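Local coordinates for ESAT-6-like protein SAG1039 (Streptococcus agalactiae serogroup V, PDB 3GWK), which forms a homodimeric four-helix bundle of the WXG100 family and is probably exported by an ESAT-6-type secretion system, at the interface of chains A and B. Numbering follows the deposited sequence. Chains: chain A/B, Putative uncharacterized protein SAG1039.

The interface of chains A and B. Residues chain A 34, 37, 41; chain B 16, 19-20, 78.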
loop_
_atom_site.group_PDB
_atom_site.type_symbol
_atom_site.label_atom_id
_atom_site.label_comp_id
_atom_site.label_asym_id
_atom_site.label_seq_id
_atom_site.Cartn_x
_atom_site.Cartn_y
_atom_site.Cartn_z
ATOM N N LEU A 34 10.509 0.402 1.397
ATOM C CA LEU A 34 10.987 -0.401 0.267
ATOM C C LEU A 34 11.664 0.443 -0.833
ATOM O O LEU A 34 12.492 -0.091 -1.562
ATOM C CB LEU A 34 9.858 -1.239 -0.294
ATOM C CG LEU A 34 9.319 -2.284 0.749
ATOM C CD1 LEU A 34 8.247 -3.110 0.157
ATOM C CD2 LEU A 34 10.490 -3.186 1.245
ATOM N N GLU A 37 15.003 0.231 0.486
ATOM C CA GLU A 37 15.614 -1.104 0.161
ATOM C C GLU A 37 15.997 -1.200 -1.318
ATOM O O GLU A 37 17.057 -1.746 -1.675
ATOM C CB GLU A 37 14.629 -2.250 0.506
ATOM C CG GLU A 37 14.397 -2.401 2.026
ATOM C CD GLU A 37 15.719 -2.638 2.767
ATOM O OE1 GLU A 37 16.401 -3.658 2.536
ATOM O OE2 GLU A 37 16.036 -1.793 3.614
ATOM N N ILE A 41 19.793 -2.099 -2.632
ATOM C CA ILE A 41 20.063 -3.178 -3.564
ATOM C C ILE A 41 20.765 -2.663 -4.798
ATOM O O ILE A 41 21.730 -3.253 -5.305
ATOM C CB ILE A 41 18.775 -3.917 -3.916
ATOM C CG1 ILE A 41 18.342 -4.795 -2.702
ATOM C CG2 ILE A 41 18.927 -4.839 -5.179
ATOM C CD1 ILE A 41 16.904 -5.215 -2.671
ATOM N N SER B 16 16.607 -8.049 3.880
ATOM C CA SER B 16 15.882 -7.173 2.976
ATOM C C SER B 16 14.628 -7.896 2.405
ATOM O O SER B 16 13.530 -7.344 2.369
ATOM C CB SER B 16 16.827 -6.765 1.836
ATOM O OG SER B 16 16.160 -5.867 0.964
ATOM N N LYS B 19 11.524 -7.708 4.416
ATOM C CA LYS B 19 10.801 -6.442 4.348
ATOM C C LYS B 19 9.861 -6.391 3.152
ATOM O O LYS B 19 8.776 -5.847 3.189
ATOM C CB LYS B 19 11.810 -5.255 4.313
ATOM C CG LYS B 19 12.691 -5.199 5.568
ATOM C CD LYS B 19 13.774 -4.084 5.498
ATOM C CE LYS B 19 14.660 -4.265 6.825
ATOM N NZ LYS B 19 15.797 -3.417 6.844
ATOM N N TYR B 20 10.333 -6.983 2.040
ATOM C CA TYR B 20 9.494 -7.044 0.840
ATOM C C TYR B 20 8.239 -7.871 1.043
ATOM O O TYR B 20 7.126 -7.463 0.690
ATOM C CB TYR B 20 10.262 -7.540 -0.401
ATOM C CG TYR B 20 11.200 -6.463 -0.951
ATOM C CD1 TYR B 20 10.774 -5.589 -1.943
ATOM C CD2 TYR B 20 12.503 -6.357 -0.468
ATOM C CE1 TYR B 20 11.660 -4.614 -2.391
ATOM C CE2 TYR B 20 13.369 -5.387 -0.961
ATOM C CZ TYR B 20 12.934 -4.532 -1.941
ATOM O OH TYR B 20 13.805 -3.575 -2.436
ATOM N N LEU B 78 15.378 -12.581 -4.187
ATOM C CA LEU B 78 16.423 -12.280 -3.181
ATOM C C LEU B 78 16.799 -13.546 -2.387
ATOM O O LEU B 78 17.977 -13.778 -2.139
ATOM C CB LEU B 78 15.982 -11.183 -2.228
ATOM C CG LEU B 78 15.989 -9.754 -2.780
ATOM C CD1 LEU B 78 15.221 -8.852 -1.748
ATOM C CD2 LEU B 78 17.421 -9.275 -2.971
HETATM O O HOH W 1 17.194 -4.695 4.964
HETATM O O HOH W 2 18.474 -3.801 0.745
#
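A:Glu37 reaches across the dimer interface to B:Ser16 and B:Lys19, and with 55 Å² buried it hides more surface than any other residue of the patch. The bend at chi2 (-57°) turns its carboxylate aside from the B:Lys19 backbone, along the opposing helix towards B:Ser16 OG. B:Ser16 OG donates a hydrogen bond to A:Glu37 OE1 (2.7 Å), arriving at the anti lone pair, the one turned away from OE2. Two waters also bond to OE1: one continues to B:Lys19 NZ, the other to B:Ser16 OG, so the serine hydroxyl and both waters grip this oxygen and should limit rotation of the carboxylate. B:Lys19 supplements the water bridge with a direct salt bridge, NZ lying 3.6 Å from A:Glu37 OE2. Its side chain, extended beyond CG, crosses the glutamate at about a right angle, and its CD packs against the carboxylate carbon A:Glu37 CD at 3.7 Å. The lysine charge would probably favour the ionised carboxylate.

The apolar side of the patch centres on A:Leu34 and B:Tyr20. A:Leu34 CD2 sits over the middle of one face of the tyrosine ring, 3.9 Å from its centroid, in a CH-pi contact; the same methyl lies 3.9 Å from B:Lys19 CB. Near the phenol end, A:Glu37 CB approaches B:Tyr20 CE2 at 3.7 Å. The A:Ile41 and B:Tyr20 side chains approach from opposite directions, bringing A:Ile41 CD1 within 3.5 Å of B:Tyr20 OH; CD1 also meets the methyls of B:Leu78.

Helix 10-44 of each chain thus supplies most of the patch, with B:Leu78 added from helix 51-97 of chain B; two-fold symmetry repeats the arrangement with chains exchanged in the four-helix bundle of the homodimer.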